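Long-range contacts in endo-beta-mannanase (Opitutaceae bacterium TAV5, PDB 7BOB), which probably releases mannose units from the ends of beta-1,4-linked manno-oligosaccharides, as a homotrimeric exo-beta-1,4-mannosidase of glycoside hydrolase family 5: residues Val488-Ala493 with Leu540-Arg545; Phe60-Asp65 with Gly107-Pro112. One frame throughout, in Å; residues are numbered along the deposited sequence.

Overall arrangement
Following the chain from the N terminus, contact 2 comes first. Strand 56-62 of the parallel eight-stranded sheet runs into helix 63-66, the chain passes through helix 75-89 and strand 94-101, and residues 107-112 return to lie against 60-65, closing a loop of 41 intervening residues. Contact 1 opens only much later, in the C-terminal part, where the 46 residues between 488-493 and 540-545 contain strands but no helix. The two loops therefore stand in series, neither nested nor crossed. Their centres are about 57 Å apart: contact 2 belongs to the barrel, whereas contact 1 joins the next-to-outermost strand of the mixed C-terminal sheet to the helix end and strand within 482-496.

Contact 1: residues Val488-Ala493 with Leu540-Arg545; sequences VGAEIA and LVLRHR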
loop_
_atom_site.group_PDB
_atom_site.type_symbol
_atom_site.label_atom_id
_atom_site.label_comp_id
_atom_site.label_asym_id
_atom_site.label_seq_id
_atom_site.Cartn_x
_atom_site.Cartn_y
_atom_site.Cartn_z
ATOM N N VAL A 488 23.729 -16.889 22.316
ATOM C CA VAL A 488 23.099 -15.985 23.269
ATOM C C VAL A 488 23.241 -16.526 24.693
ATOM O O VAL A 488 23.425 -15.760 25.647
ATOM C CB VAL A 488 21.626 -15.762 22.886
ATOM C CG1 VAL A 488 20.839 -15.167 24.072
ATOM C CG2 VAL A 488 21.531 -14.879 21.659
ATOM N N GLY A 489 23.170 -17.847 24.853
ATOM C CA GLY A 489 23.205 -18.470 26.158
ATOM C C GLY A 489 21.851 -18.725 26.791
ATOM O O GLY A 489 21.742 -18.702 28.021
ATOM N N ALA A 490 20.815 -18.980 25.991
ATOM C CA ALA A 490 19.448 -19.113 26.468
ATOM C C ALA A 490 18.616 -19.756 25.365
ATOM O O ALA A 490 18.947 -19.635 24.186
ATOM C CB ALA A 490 18.864 -17.755 26.863
ATOM N N GLU A 491 17.574 -20.475 25.765
ATOM C CA GLU A 491 16.616 -21.105 24.870
ATOM C C GLU A 491 15.266 -20.408 24.987
ATOM O O GLU A 491 14.942 -19.821 26.026
ATOM C CB GLU A 491 16.438 -22.588 25.207
ATOM C CG GLU A 491 17.491 -23.488 24.638
ATOM C CD GLU A 491 17.604 -24.788 25.402
ATOM O OE1 GLU A 491 16.648 -25.150 26.117
ATOM O OE2 GLU A 491 18.660 -25.445 25.298
ATOM N N ILE A 492 14.474 -20.499 23.918
ATOM C CA ILE A 492 13.107 -19.987 23.938
ATOM C C ILE A 492 12.217 -21.021 24.614
ATOM O O ILE A 492 12.085 -22.154 24.128
ATOM C CB ILE A 492 12.589 -19.673 22.527
ATOM C CG1 ILE A 492 13.457 -18.619 21.825
ATOM C CG2 ILE A 492 11.163 -19.173 22.603
ATOM C CD1 ILE A 492 13.005 -18.333 20.359
ATOM N N ALA A 493 11.597 -20.631 25.728
ATOM C CA ALA A 493 10.648 -21.514 26.392
ATOM C C ALA A 493 9.251 -21.375 25.819
ATOM O O ALA A 493 8.531 -22.370 25.688
ATOM C CB ALA A 493 10.620 -21.238 27.894
ATOM N N LEU A 540 15.314 -9.525 30.486
ATOM C CA LEU A 540 15.303 -8.565 29.388
ATOM C C LEU A 540 16.678 -8.340 28.759
ATOM O O LEU A 540 16.759 -8.193 27.537
ATOM C CB LEU A 540 14.712 -7.231 29.867
ATOM C CG LEU A 540 14.602 -6.181 28.763
ATOM C CD1 LEU A 540 13.758 -6.716 27.601
ATOM C CD2 LEU A 540 14.043 -4.865 29.294
ATOM N N VAL A 541 17.752 -8.308 29.554
ATOM C CA VAL A 541 19.120 -8.248 29.035
ATOM C C VAL A 541 19.907 -9.429 29.593
ATOM O O VAL A 541 19.994 -9.603 30.816
ATOM C CB VAL A 541 19.831 -6.925 29.375
ATOM C CG1 VAL A 541 21.221 -6.921 28.764
ATOM C CG2 VAL A 541 19.038 -5.715 28.874
ATOM N N LEU A 542 20.471 -10.235 28.706
ATOM C CA LEU A 542 21.338 -11.344 29.072
ATOM C C LEU A 542 22.799 -11.002 28.798
ATOM O O LEU A 542 23.117 -10.148 27.961
ATOM C CB LEU A 542 20.966 -12.609 28.301
ATOM C CG LEU A 542 19.503 -13.001 28.200
ATOM C CD1 LEU A 542 19.375 -14.305 27.418
ATOM C CD2 LEU A 542 18.889 -13.140 29.597
ATOM N N ARG A 543 23.695 -11.703 29.504
ATOM C CA ARG A 543 25.142 -11.574 29.311
ATOM C C ARG A 543 25.780 -12.956 29.364
ATOM O O ARG A 543 25.603 -13.686 30.342
ATOM C CB ARG A 543 25.783 -10.657 30.369
ATOM C CG ARG A 543 27.246 -10.306 30.079
ATOM C CD ARG A 543 27.681 -8.988 30.718
ATOM N NE ARG A 543 27.314 -7.834 29.901
ATOM C CZ ARG A 543 27.319 -6.569 30.318
ATOM N NH1 ARG A 543 27.688 -6.264 31.562
ATOM N NH2 ARG A 543 26.958 -5.598 29.477
ATOM N N HIS A 544 26.514 -13.313 28.315
ATOM C CA HIS A 544 26.998 -14.675 28.131
ATOM C C HIS A 544 28.445 -14.616 27.697
ATOM O O HIS A 544 28.758 -14.005 26.668
ATOM C CB HIS A 544 26.174 -15.423 27.079
ATOM C CG HIS A 544 26.488 -16.884 26.988
ATOM N ND1 HIS A 544 26.356 -17.602 25.820
ATOM C CD2 HIS A 544 26.919 -17.765 27.923
ATOM C CE1 HIS A 544 26.692 -18.861 26.038
ATOM N NE2 HIS A 544 27.037 -18.987 27.307
ATOM N N ARG A 545 29.321 -15.263 28.454
ATOM C CA ARG A 545 30.722 -15.328 28.072
ATOM C C ARG A 545 30.974 -16.607 27.290
ATOM O O ARG A 545 30.473 -17.681 27.656
ATOM C CB ARG A 545 31.602 -15.232 29.317
ATOM C CG ARG A 545 31.605 -13.825 29.904
ATOM C CD ARG A 545 32.849 -13.580 30.791
ATOM N NE ARG A 545 34.098 -14.066 30.208
ATOM C CZ ARG A 545 34.800 -13.347 29.337
ATOM N NH1 ARG A 545 34.382 -12.166 28.972
ATOM N NH2 ARG A 545 35.924 -13.774 28.814
#
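The imidazole of His544 and the isobutyl group of Leu542 carry this contact: His544 meets Gly489 and the Val488 carbonyl, Leu542 the residues on both sides of the glycine. Gly489 CA lies over one face of the His544 ring, 3.6 Å from its centroid and 25° off the normal, which qualifies as a CH-pi contact; the carbon is displaced toward the rim, on the ND1 side, at 3.3 Å from His544 ND1. No hydrogen bond links the two segments. The ring is instead tied by His544 ND1 to the carbonyl O of Leu487, just before the first segment, and this hydrogen bond, with the CH-pi contact, probably helps to fix the ring's rotation. Val488 O sits 3.1 Å from His544 CB. The other patch is apolar: a single methyl, Leu542 CD1, reaches both Ala490 CB at 3.5 Å and Val488 CG1 at 3.8 Å, with the valine and leucine side chains crossing at about a right angle.

Torsions explain these placements. His544 CG is anti to the backbone N (chi1 -171°), whereas Leu542 CG is anti to the carbonyl carbon, with CD1 extended (chi2 -179°). Gly489 has positive phi where the chain leaves the helix, and a CB there would run into the His544 ring; its lack of a side chain thus serves both the turn and the close approach.

Farther out, Ala528 touches both Leu542 and His544, and Ile530 also packs on Leu542. Gly489 is joined by backbone hydrogen bonds to Arg526 and Ala528. The contact thus sets the end of helix 482-488 and the start of strand 490-496, paired antiparallel with 520-525, against strand 539-546, which runs antiparallel between 529-533 and 549-554.

Contact 2: residues Phe60-Asp65 with Gly107-Pro112; sequences FVRWPD and GIFWPP
Backbones come closest at Pro64 and Pro111, whose CA atoms are 4.0 Å apart, without any hydrogen bond between the segments. A short helix starts at Trp63, with Arg62 at the N-cap position, while 107-112 leaves its short strand as an irregular chain. Pro64 lies along that chain: its CD is 3.2 Å from Phe109 O and its CB 3.4 Å from Trp110 O.

The side chains divide around this proline. Trp63, with CG anti to its backbone N, receives Pro111 over one face: Pro111 CG is 3.5 Å from the centroid of the five-membered ring and 8° off its normal, a CH-pi contact almost along that normal. The Trp110 ring instead comes to the edge of the same indole, where Trp110 CZ3 meets Trp63 CE3 at 3.8 Å. Trp63 NE1 is satisfied by Glu67, and Tyr133 stacks on the indole.

Arg62 crosses Phe109 obliquely, its CD against Phe109 CB and its NH1 3.5 Å from Phe109 CD1, with guanidinium and ring planes 36° apart. A bend at chi3 turns the guanidinium side-on to Asp65 in a salt bridge: Arg62 NE hydrogen-bonds Asp65 OD2 from above the carboxylate plane, and NH2 takes the syn lone pair of OD1 at 167°. Glu32 adds a salt bridge to NH1, so two carboxylates probably stabilise the buried positive charge.

Segment 60-65 spans the C-terminal end of strand 56-62 and the start of helix 63-66; 107-112 comes after strand 94-101, its parallel neighbour. These are beta-alpha loops at the C-terminal strand ends of a (beta/alpha)8 (TIM) barrel, the face carrying the active site in family 5.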
loop_
_atom_site.group_PDB
_atom_site.type_symbol
_atom_site.label_atom_id
_atom_site.label_comp_id
_atom_site.label_asym_id
_atom_site.label_seq_id
_atom_site.Cartn_x
_atom_site.Cartn_y
_atom_site.Cartn_z
ATOM N N PHE A 60 26.963 17.405 -17.316
ATOM C CA PHE A 60 26.006 16.385 -17.711
ATOM C C PHE A 60 25.763 16.422 -19.208
ATOM O O PHE A 60 25.366 17.456 -19.760
ATOM C CB PHE A 60 24.722 16.578 -16.911
ATOM C CG PHE A 60 24.992 16.745 -15.464
ATOM C CD1 PHE A 60 25.293 15.646 -14.680
ATOM C CD2 PHE A 60 25.067 18.012 -14.901
ATOM C CE1 PHE A 60 25.590 15.795 -13.318
ATOM C CE2 PHE A 60 25.368 18.171 -13.568
ATOM C CZ PHE A 60 25.637 17.061 -12.775
ATOM N N VAL A 61 26.016 15.291 -19.858
ATOM C CA VAL A 61 25.750 15.127 -21.281
ATOM C C VAL A 61 24.283 14.730 -21.398
ATOM O O VAL A 61 23.929 13.558 -21.233
ATOM C CB VAL A 61 26.707 14.089 -21.895
ATOM C CG1 VAL A 61 26.500 13.954 -23.393
ATOM C CG2 VAL A 61 28.164 14.485 -21.600
ATOM N N ARG A 62 23.406 15.711 -21.601
ATOM C CA ARG A 62 21.972 15.435 -21.600
ATOM C C ARG A 62 21.603 14.695 -22.887
ATOM O O ARG A 62 21.667 15.265 -23.987
ATOM C CB ARG A 62 21.172 16.723 -21.436
ATOM C CG ARG A 62 19.761 16.464 -20.942
ATOM C CD ARG A 62 18.999 17.754 -20.644
ATOM N NE ARG A 62 18.818 18.575 -21.839
ATOM C CZ ARG A 62 17.916 19.544 -21.938
ATOM N NH1 ARG A 62 17.105 19.805 -20.919
ATOM N NH2 ARG A 62 17.803 20.238 -23.056
ATOM N N TRP A 63 21.230 13.419 -22.731
ATOM C CA TRP A 63 21.001 12.491 -23.841
ATOM C C TRP A 63 20.065 13.018 -24.925
ATOM O O TRP A 63 20.422 12.907 -26.107
ATOM C CB TRP A 63 20.474 11.161 -23.286
ATOM C CG TRP A 63 20.558 10.008 -24.233
ATOM C CD1 TRP A 63 21.030 10.024 -25.513
ATOM C CD2 TRP A 63 20.166 8.653 -23.965
ATOM N NE1 TRP A 63 20.949 8.765 -26.062
ATOM C CE2 TRP A 63 20.420 7.906 -25.131
ATOM C CE3 TRP A 63 19.614 8.004 -22.854
ATOM C CZ2 TRP A 63 20.159 6.540 -25.218
ATOM C CZ3 TRP A 63 19.348 6.649 -22.944
ATOM C CH2 TRP A 63 19.625 5.932 -24.124
ATOM N N PRO A 64 18.872 13.556 -24.623
ATOM C CA PRO A 64 18.034 14.089 -25.716
ATOM C C PRO A 64 18.757 15.112 -26.566
ATOM O O PRO A 64 18.561 15.139 -27.791
ATOM C CB PRO A 64 16.847 14.722 -24.984
ATOM C CG PRO A 64 17.324 14.888 -23.530
ATOM C CD PRO A 64 18.211 13.709 -23.312
ATOM N N ASP A 65 19.597 15.953 -25.951
ATOM C CA ASP A 65 20.313 16.959 -26.726
ATOM C C ASP A 65 21.213 16.302 -27.758
ATOM O O ASP A 65 21.343 16.793 -28.887
ATOM C CB ASP A 65 21.146 17.849 -25.796
ATOM C CG ASP A 65 20.300 18.736 -24.894
ATOM O OD1 ASP A 65 19.286 19.300 -25.346
ATOM O OD2 ASP A 65 20.680 18.896 -23.720
ATOM N N GLY A 107 13.467 16.987 -12.777
ATOM C CA GLY A 107 12.983 16.615 -14.087
ATOM C C GLY A 107 13.649 15.336 -14.570
ATOM O O GLY A 107 14.636 14.851 -14.003
ATOM N N ILE A 108 13.096 14.798 -15.655
ATOM C CA ILE A 108 13.644 13.627 -16.326
ATOM C C ILE A 108 13.671 13.926 -17.814
ATOM O O ILE A 108 12.644 14.294 -18.399
ATOM C CB ILE A 108 12.845 12.344 -16.036
ATOM C CG1 ILE A 108 12.728 12.112 -14.515
ATOM C CG2 ILE A 108 13.531 11.157 -16.678
ATOM C CD1 ILE A 108 12.127 10.762 -14.117
ATOM N N PHE A 109 14.844 13.763 -18.424
ATOM C CA PHE A 109 15.132 14.279 -19.762
ATOM C C PHE A 109 15.638 13.111 -20.592
ATOM O O PHE A 109 16.828 12.785 -20.550
ATOM C CB PHE A 109 16.159 15.414 -19.697
ATOM C CG PHE A 109 15.692 16.583 -18.883
ATOM C CD1 PHE A 109 14.897 17.565 -19.454
ATOM C CD2 PHE A 109 15.984 16.667 -17.531
ATOM C CE1 PHE A 109 14.443 18.632 -18.702
ATOM C CE2 PHE A 109 15.527 17.730 -16.769
ATOM C CZ PHE A 109 14.756 18.718 -17.358
ATOM N N TRP A 110 14.744 12.483 -21.324
ATOM C CA TRP A 110 15.067 11.351 -22.164
ATOM C C TRP A 110 14.900 11.728 -23.635
ATOM O O TRP A 110 14.237 12.720 -23.969
ATOM C CB TRP A 110 14.164 10.148 -21.836
ATOM C CG TRP A 110 14.398 9.471 -20.506
ATOM C CD1 TRP A 110 13.430 9.071 -19.620
ATOM C CD2 TRP A 110 15.662 9.090 -19.917
ATOM N NE1 TRP A 110 14.010 8.470 -18.525
ATOM C CE2 TRP A 110 15.376 8.474 -18.679
ATOM C CE3 TRP A 110 16.998 9.201 -20.318
ATOM C CZ2 TRP A 110 16.383 7.976 -17.835
ATOM C CZ3 TRP A 110 17.999 8.707 -19.476
ATOM C CH2 TRP A 110 17.679 8.104 -18.249
ATOM N N PRO A 111 15.508 10.972 -24.546
ATOM C CA PRO A 111 15.289 11.245 -25.969
ATOM C C PRO A 111 13.833 11.058 -26.325
ATOM O O PRO A 111 13.126 10.227 -25.720
ATOM C CB PRO A 111 16.186 10.214 -26.670
ATOM C CG PRO A 111 17.312 9.969 -25.679
ATOM C CD PRO A 111 16.612 10.021 -24.308
ATOM N N PRO A 112 13.316 11.839 -27.277
ATOM C CA PRO A 112 11.881 11.739 -27.605
ATOM C C PRO A 112 11.467 10.375 -28.135
ATOM O O PRO A 112 10.301 10.000 -27.981
ATOM C CB PRO A 112 11.674 12.842 -28.652
ATOM C CG PRO A 112 13.044 13.194 -29.160
ATOM C CD PRO A 112 13.992 12.912 -28.027
#